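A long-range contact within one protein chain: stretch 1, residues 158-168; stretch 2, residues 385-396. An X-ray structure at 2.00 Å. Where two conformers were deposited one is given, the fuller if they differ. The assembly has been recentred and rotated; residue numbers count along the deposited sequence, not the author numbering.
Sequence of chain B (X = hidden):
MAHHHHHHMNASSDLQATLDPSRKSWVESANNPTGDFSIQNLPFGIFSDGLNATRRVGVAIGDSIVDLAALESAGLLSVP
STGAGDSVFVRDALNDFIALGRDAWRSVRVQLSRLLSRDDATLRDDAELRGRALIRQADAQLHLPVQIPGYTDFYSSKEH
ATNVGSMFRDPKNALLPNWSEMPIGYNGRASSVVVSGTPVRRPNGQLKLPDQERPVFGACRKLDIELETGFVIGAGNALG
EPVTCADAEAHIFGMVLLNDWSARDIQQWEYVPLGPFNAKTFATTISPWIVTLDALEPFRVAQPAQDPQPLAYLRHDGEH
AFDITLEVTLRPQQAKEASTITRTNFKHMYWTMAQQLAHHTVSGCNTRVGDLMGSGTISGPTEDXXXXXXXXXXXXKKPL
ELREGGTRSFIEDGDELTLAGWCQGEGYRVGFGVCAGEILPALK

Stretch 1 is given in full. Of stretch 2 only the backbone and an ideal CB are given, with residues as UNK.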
ATOM      1  N   LYS B 158      17.544   3.096  17.213  1.00 41.12           N
ATOM      2  CA  LYS B 158      18.722   3.958  17.213  1.00 43.57           C
ATOM      3  C   LYS B 158      19.989   3.161  16.926  1.00 42.53           C
ATOM      4  O   LYS B 158      20.859   3.618  16.178  1.00 48.48           O
ATOM      5  CB  LYS B 158      18.847   4.703  18.545  1.00 43.34           C
ATOM      6  CG  LYS B 158      19.895   5.797  18.510  1.00 45.08           C
ATOM      7  CD  LYS B 158      19.857   6.664  19.769  1.00 55.72           C
ATOM      8  CE  LYS B 158      20.843   7.820  19.673  1.00 55.95           C
ATOM      9  NZ  LYS B 158      20.730   8.769  20.828  1.00 56.43           N
ATOM     10  N   GLU B 159      20.105   1.965  17.508  1.00 42.64           N
ATOM     11  CA  GLU B 159      21.291   1.137  17.285  1.00 43.51           C
ATOM     12  C   GLU B 159      21.402   0.712  15.826  1.00 44.83           C
ATOM     13  O   GLU B 159      22.503   0.657  15.261  1.00 45.38           O
ATOM     14  CB  GLU B 159      21.250  -0.095  18.196  1.00 44.07           C
ATOM     15  CG  GLU B 159      21.284   0.200  19.705  1.00 45.41           C
ATOM     16  CD  GLU B 159      19.912   0.534  20.286  1.00 47.61           C
ATOM     17  OE1 GLU B 159      18.980   0.840  19.506  1.00 49.16           O
ATOM     18  OE2 GLU B 159      19.763   0.490  21.526  1.00 51.16           O
ATOM     19  N   HIS B 160      20.270   0.395  15.203  1.00 40.32           N
ATOM     20  CA  HIS B 160      20.278   0.028  13.792  1.00 41.44           C
ATOM     21  C   HIS B 160      20.661   1.216  12.918  1.00 45.38           C
ATOM     22  O   HIS B 160      21.532   1.106  12.047  1.00 44.80           O
ATOM     23  CB  HIS B 160      18.911  -0.515  13.391  1.00 37.21           C
ATOM     24  CG  HIS B 160      18.809  -0.856  11.939  1.00 43.32           C
ATOM     25  ND1 HIS B 160      19.365  -1.998  11.405  1.00 40.58           N
ATOM     26  CD2 HIS B 160      18.239  -0.195  10.903  1.00 40.60           C
ATOM     27  CE1 HIS B 160      19.132  -2.034  10.106  1.00 41.66           C
ATOM     28  NE2 HIS B 160      18.454  -0.951   9.774  1.00 41.99           N
ATOM     29  N   ALA B 161      20.006   2.364  13.130  1.00 49.32           N
ATOM     30  CA  ALA B 161      20.347   3.562  12.373  1.00 39.96           C
ATOM     31  C   ALA B 161      21.792   3.963  12.605  1.00 43.89           C
ATOM     32  O   ALA B 161      22.447   4.483  11.694  1.00 48.57           O
ATOM     33  CB  ALA B 161      19.411   4.710  12.754  1.00 39.67           C
ATOM     34  N   THR B 162      22.298   3.742  13.823  1.00 43.35           N
ATOM     35  CA  THR B 162      23.703   4.012  14.108  1.00 47.82           C
ATOM     36  C   THR B 162      24.607   3.040  13.361  1.00 49.05           C
ATOM     37  O   THR B 162      25.551   3.456  12.678  1.00 56.85           O
ATOM     38  CB  THR B 162      23.957   3.937  15.613  1.00 46.92           C
ATOM     39  OG1 THR B 162      23.157   4.922  16.278  1.00 53.43           O
ATOM     40  CG2 THR B 162      25.424   4.188  15.925  1.00 49.36           C
ATOM     41  N   ASN B 163      24.333   1.737  13.478  1.00 44.80           N
ATOM     42  CA  ASN B 163      25.151   0.740  12.786  1.00 45.00           C
ATOM     43  C   ASN B 163      25.175   1.002  11.288  1.00 44.31           C
ATOM     44  O   ASN B 163      26.246   1.151  10.687  1.00 45.59           O
ATOM     45  CB  ASN B 163      24.622  -0.665  13.071  1.00 51.12           C
ATOM     46  CG  ASN B 163      24.923  -1.123  14.483  1.00 50.14           C
ATOM     47  OD1 ASN B 163      25.884  -0.669  15.100  1.00 54.93           O
ATOM     48  ND2 ASN B 163      24.096  -2.025  15.002  1.00 43.93           N
ATOM     49  N   VAL B 164      23.991   1.089  10.676  1.00 42.43           N
ATOM     50  CA  VAL B 164      23.880   1.312   9.238  1.00 49.79           C
ATOM     51  C   VAL B 164      24.515   2.639   8.853  1.00 50.86           C
ATOM     52  O   VAL B 164      25.315   2.715   7.913  1.00 51.79           O
ATOM     53  CB  VAL B 164      22.406   1.249   8.804  1.00 49.62           C
ATOM     54  CG1 VAL B 164      22.244   1.786   7.400  1.00 45.23           C
ATOM     55  CG2 VAL B 164      21.900  -0.177   8.900  1.00 55.19           C
ATOM     56  N   GLY B 165      24.158   3.709   9.569  1.00 52.20           N
ATOM     57  CA  GLY B 165      24.717   5.013   9.266  1.00 44.98           C
ATOM     58  C   GLY B 165      26.223   5.067   9.408  1.00 50.41           C
ATOM     59  O   GLY B 165      26.891   5.792   8.667  1.00 56.75           O
ATOM     60  N   SER B 166      26.782   4.304  10.354  1.00 54.05           N
ATOM     61  CA  SER B 166      28.233   4.275  10.510  1.00 55.90           C
ATOM     62  C   SER B 166      28.914   3.745   9.254  1.00 56.04           C
ATOM     63  O   SER B 166      29.983   4.229   8.871  1.00 58.76           O
ATOM     64  CB  SER B 166      28.627   3.435  11.726  1.00 54.75           C
ATOM     65  OG  SER B 166      28.303   4.102  12.935  1.00 55.34           O
ATOM     66  N   MET B 167      28.309   2.758   8.592  1.00 60.25           N
ATOM     67  CA  MET B 167      28.918   2.233   7.374  1.00 63.47           C
ATOM     68  C   MET B 167      28.755   3.209   6.219  1.00 62.31           C
ATOM     69  O   MET B 167      29.652   3.344   5.378  1.00 63.11           O
ATOM     70  CB  MET B 167      28.309   0.880   7.013  1.00 60.20           C
ATOM     71  CG  MET B 167      28.266  -0.107   8.153  1.00 65.53           C
ATOM     72  SD  MET B 167      27.531  -1.663   7.627  1.00 67.15           S
ATOM     73  CE  MET B 167      26.833  -2.257   9.166  1.00 72.30           C
ATOM     74  N   PHE B 168      27.621   3.903   6.168  1.00 59.09           N
ATOM     75  CA  PHE B 168      27.381   4.842   5.085  1.00 65.32           C
ATOM     76  C   PHE B 168      28.183   6.119   5.258  1.00 68.43           C
ATOM     77  O   PHE B 168      28.595   6.729   4.265  1.00 70.23           O
ATOM     78  CB  PHE B 168      25.891   5.167   4.993  1.00 66.74           C
ATOM     79  CG  PHE B 168      25.342   5.050   3.614  1.00 73.60           C
ATOM     80  CD1 PHE B 168      25.729   5.941   2.627  1.00 78.04           C
ATOM     81  CD2 PHE B 168      24.454   4.038   3.293  1.00 75.48           C
ATOM     82  CE1 PHE B 168      25.231   5.831   1.343  1.00 80.94           C
ATOM     83  CE2 PHE B 168      23.948   3.921   2.015  1.00 77.90           C
ATOM     84  CZ  PHE B 168      24.339   4.817   1.036  1.00 81.09           C
ATOM     85  N   UNK B 385      23.102  -8.871  19.170  1.00 44.69           N
ATOM     86  CA  UNK B 385      21.703  -8.475  19.267  1.00 43.53           C
ATOM     87  C   UNK B 385      21.242  -7.617  18.094  1.00 44.72           C
ATOM     88  O   UNK B 385      20.162  -7.015  18.170  1.00 43.31           O
ATOM     89  CB  UNK B 385      21.472  -7.716  20.576  1.00 43.53           C
ATOM     90  N   UNK B 386      22.019  -7.535  17.018  1.00 41.87           N
ATOM     91  CA  UNK B 386      21.614  -6.737  15.870  1.00 42.70           C
ATOM     92  C   UNK B 386      20.584  -7.496  15.042  1.00 43.07           C
ATOM     93  O   UNK B 386      20.574  -8.730  14.999  1.00 45.07           O
ATOM     94  CB  UNK B 386      22.827  -6.369  15.012  1.00 42.70           C
ATOM     95  N   UNK B 387      19.713  -6.747  14.377  1.00 37.02           N
ATOM     96  CA  UNK B 387      18.585  -7.323  13.677  1.00 35.36           C
ATOM     97  C   UNK B 387      18.778  -7.607  12.206  1.00 34.48           C
ATOM     98  O   UNK B 387      17.783  -7.851  11.511  1.00 33.48           O
ATOM     99  CB  UNK B 387      17.383  -6.390  13.834  1.00 35.36           C
ATOM    100  N   UNK B 388      20.011  -7.598  11.703  1.00 36.27           N
ATOM    101  CA  UNK B 388      20.251  -7.905  10.302  1.00 33.98           C
ATOM    102  C   UNK B 388      21.642  -8.500  10.140  1.00 39.80           C
ATOM    103  O   UNK B 388      22.556  -8.173  10.895  1.00 38.57           O
ATOM    104  CB  UNK B 388      20.093  -6.654   9.435  1.00 33.98           C
ATOM    105  N   UNK B 389      21.799  -9.367   9.131  1.00 37.97           N
ATOM    106  CA  UNK B 389      23.134  -9.856   8.802  1.00 35.27           C
ATOM    107  C   UNK B 389      24.048  -8.717   8.388  1.00 40.92           C
ATOM    108  O   UNK B 389      25.257  -8.772   8.643  1.00 37.46           O
ATOM    109  CB  UNK B 389      23.061 -10.901   7.687  1.00 35.27           C
ATOM    110  N   UNK B 390      23.491  -7.675   7.757  1.00 37.83           N
ATOM    111  CA  UNK B 390      24.281  -6.491   7.433  1.00 36.18           C
ATOM    112  C   UNK B 390      24.987  -5.943   8.672  1.00 43.48           C
ATOM    113  O   UNK B 390      26.181  -5.618   8.631  1.00 40.78           O
ATOM    114  CB  UNK B 390      23.390  -5.412   6.814  1.00 36.18           C
ATOM    115  N   UNK B 391      24.274  -5.856   9.796  1.00 40.95           N
ATOM    116  CA  UNK B 391      24.916  -5.406  11.029  1.00 39.68           C
ATOM    117  C   UNK B 391      25.746  -6.518  11.661  1.00 47.59           C
ATOM    118  O   UNK B 391      26.894  -6.293  12.057  1.00 42.32           O
ATOM    119  CB  UNK B 391      23.865  -4.908  12.023  1.00 39.68           C
ATOM    120  N   UNK B 392      25.172  -7.720  11.771  1.00 39.88           N
ATOM    121  CA  UNK B 392      25.842  -8.802  12.484  1.00 40.95           C
ATOM    122  C   UNK B 392      27.221  -9.100  11.903  1.00 48.71           C
ATOM    123  O   UNK B 392      28.150  -9.427  12.654  1.00 47.56           O
ATOM    124  CB  UNK B 392      24.980 -10.066  12.450  1.00 40.95           C
ATOM    125  N   UNK B 393      27.384  -8.974  10.586  1.00 46.12           N
ATOM    126  CA  UNK B 393      28.657  -9.257   9.931  1.00 53.98           C
ATOM    127  C   UNK B 393      29.381  -7.990   9.491  1.00 53.99           C
ATOM    128  O   UNK B 393      30.413  -8.081   8.818  1.00 54.51           O
ATOM    129  CB  UNK B 393      28.429 -10.165   8.721  1.00 53.98           C
ATOM    130  N   UNK B 394      28.876  -6.821   9.876  1.00 49.43           N
ATOM    131  CA  UNK B 394      29.399  -5.523   9.443  0.50 54.03           C
ATOM    132  C   UNK B 394      29.688  -5.535   7.943  1.00 51.47           C
ATOM    133  O   UNK B 394      30.822  -5.396   7.478  1.00 54.50           O
ATOM    134  CB  UNK B 394      30.666  -5.167  10.223  0.50 54.03           C
ATOM    135  N   UNK B 395      28.607  -5.713   7.184  1.00 45.51           N
ATOM    136  CA  UNK B 395      28.646  -5.752   5.723  1.00 49.25           C
ATOM    137  C   UNK B 395      29.595  -6.831   5.200  1.00 50.87           C
ATOM    138  O   UNK B 395      30.140  -6.712   4.099  1.00 44.84           O
ATOM    139  CB  UNK B 395      29.064  -4.386   5.175  1.00 49.25           C
ATOM    140  N   UNK B 396      29.792  -7.897   5.974  1.00 50.71           N
ATOM    141  CA  UNK B 396      30.643  -8.986   5.549  1.00 53.48           C
ATOM    142  C   UNK B 396      32.088  -8.863   5.970  1.00 58.11           C
ATOM    143  O   UNK B 396      32.908  -9.693   5.559  1.00 55.89           O
ATOM    144  CB  UNK B 396      30.579  -9.111   4.025  1.00 53.48           C
TER

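Position 385 is out of reach and unconstrained by the helix; it is Ser385. At 386 the CA-to-CB bond runs sideways, with the ideal CB 4.5 Å from Asn163 ND2. A long polar chain or a flat ring could reach the amide. Phe386 swings its ring nearer, so that Asn163 ND2 lies over one face, 3.5 Å from Phe386 CE1. Position 387, also sideways, leaves its ideal CB 5.4 Å from His160 ND1 and could take something small; it is Gly387, which makes no contact.

Position 388 points toward the helix and stands just before a helical turn whose first amides need acceptors. Serine, threonine, aspartate or asparagine would suit. Ser388 caps the turn, its OG accepting from the backbone N of residue 391 at 3.1 Å. Position 389 is out of reach, and Leu389 makes no contact.

Position 390 points toward the helix, its ideal CB 5.2 Å from Met167 CE, with Val164 nearby: an apolar site for leucine, isoleucine or methionine. Leu390 places CD2 4.0 Å from Val164 CG2 and CD1 4.0 Å from Met167 SD.

Position 391 is closely specified by stretch 1. Its CB is directed at Asn163 ND2, 4.2 Å away, with His160 ND1 beyond, so two possible donors call for an acceptor with some length: glutamate, perhaps glutamine. Glu391 takes both. Asn163 ND2 donates to Glu391 OE1 at 3.0 Å, nearly straight at 175°, while His160 ND1 gives a weak bond to Glu391 OE2 at 2.8 Å. Ser388 OG also donates to Glu391 OE2, at 2.7 Å, tying the cap to this cluster.

Positions 392 and 393 point away and leave the choice to other demands; they are Leu392 and Thr393, the latter donating from OG1 to Leu389 O at 2.8 Å.

At 394 phi is positive (44/63) and CA-to-CB runs sideways, and the ideal CB lies 4.9 Å from Met167 CE. A long apolar or aromatic chain could turn back over the methionine. Trp394 does: Met167 CE sits over the face of its six-membered ring, 3.6 Å from the centroid, and Ser166 CB meets its edge, 3.7 Å from Trp394 CH2.

Position 395, again with positive phi, points toward Met167 SD. Asparagine or glycine tolerates such angles; Asn395 brings CB within 4.0 Å of Met167 SD. At 396 the angles (92/6) would jam a CB against the preceding carbonyl, calling for glycine: Gly396.

Stretch 2 (385-396) SFGSLLELTWNG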
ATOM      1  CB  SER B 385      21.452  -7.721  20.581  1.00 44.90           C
ATOM      2  OG  SER B 385      22.061  -6.448  20.547  1.00 45.60           O
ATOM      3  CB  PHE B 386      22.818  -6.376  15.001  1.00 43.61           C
ATOM      4  CG  PHE B 386      23.909  -5.656  15.738  1.00 42.48           C
ATOM      5  CD1 PHE B 386      23.634  -4.938  16.892  1.00 45.65           C
ATOM      6  CD2 PHE B 386      25.214  -5.694  15.276  1.00 45.52           C
ATOM      7  CE1 PHE B 386      24.643  -4.279  17.580  1.00 48.32           C
ATOM      8  CE2 PHE B 386      26.229  -5.034  15.963  1.00 45.35           C
ATOM      9  CZ  PHE B 386      25.940  -4.325  17.113  1.00 49.34           C
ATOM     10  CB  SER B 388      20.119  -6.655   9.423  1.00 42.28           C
ATOM     11  OG  SER B 388      21.165  -5.736   9.694  1.00 36.66           O
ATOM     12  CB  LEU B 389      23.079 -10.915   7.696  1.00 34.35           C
ATOM     13  CG  LEU B 389      22.630 -12.335   8.041  1.00 37.34           C
ATOM     14  CD1 LEU B 389      23.452 -12.890   9.183  1.00 44.42           C
ATOM     15  CD2 LEU B 389      21.153 -12.390   8.382  1.00 42.64           C
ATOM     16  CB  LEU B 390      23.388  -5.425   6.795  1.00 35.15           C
ATOM     17  CG  LEU B 390      24.055  -4.059   6.595  1.00 41.22           C
ATOM     18  CD1 LEU B 390      25.145  -4.139   5.532  1.00 38.90           C
ATOM     19  CD2 LEU B 390      23.027  -2.964   6.274  1.00 35.19           C
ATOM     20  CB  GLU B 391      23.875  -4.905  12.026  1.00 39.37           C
ATOM     21  CG  GLU B 391      22.992  -3.772  11.513  1.00 39.08           C
ATOM     22  CD  GLU B 391      21.732  -3.655  12.318  1.00 37.74           C
ATOM     23  OE1 GLU B 391      21.735  -2.912  13.315  1.00 38.76           O
ATOM     24  OE2 GLU B 391      20.740  -4.327  11.970  1.00 37.84           O
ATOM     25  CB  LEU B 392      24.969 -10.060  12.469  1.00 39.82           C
ATOM     26  CG  LEU B 392      23.662  -9.948  13.262  1.00 42.55           C
ATOM     27  CD1 LEU B 392      22.721 -11.111  12.980  1.00 37.97           C
ATOM     28  CD2 LEU B 392      23.946  -9.811  14.761  1.00 42.20           C
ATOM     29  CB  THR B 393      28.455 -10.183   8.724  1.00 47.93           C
ATOM     30  OG1 THR B 393      27.802  -9.474   7.666  1.00 49.00           O
ATOM     31  CG2 THR B 393      27.611 -11.383   9.104  1.00 42.84           C
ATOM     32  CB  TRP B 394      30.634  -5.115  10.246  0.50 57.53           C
ATOM     33  CG  TRP B 394      30.854  -3.623  10.240  0.50 58.78           C
ATOM     34  CD1 TRP B 394      31.818  -2.935   9.560  0.50 60.12           C
ATOM     35  CD2 TRP B 394      30.073  -2.637  10.932  0.50 57.80           C
ATOM     36  NE1 TRP B 394      31.693  -1.585   9.795  0.50 60.36           N
ATOM     37  CE2 TRP B 394      30.630  -1.376  10.633  0.50 58.10           C
ATOM     38  CE3 TRP B 394      28.962  -2.701  11.782  0.50 55.98           C
ATOM     39  CZ2 TRP B 394      30.115  -0.190  11.153  0.50 54.58           C
ATOM     40  CZ3 TRP B 394      28.448  -1.518  12.292  0.50 53.27           C
ATOM     41  CH2 TRP B 394      29.025  -0.281  11.975  0.50 51.67           C
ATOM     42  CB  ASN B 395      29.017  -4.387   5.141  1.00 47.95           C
ATOM     43  CG  ASN B 395      28.569  -4.237   3.709  1.00 44.82           C
ATOM     44  OD1 ASN B 395      27.736  -5.015   3.227  1.00 41.79           O
ATOM     45  ND2 ASN B 395      29.112  -3.238   3.014  1.00 45.23           N
TER
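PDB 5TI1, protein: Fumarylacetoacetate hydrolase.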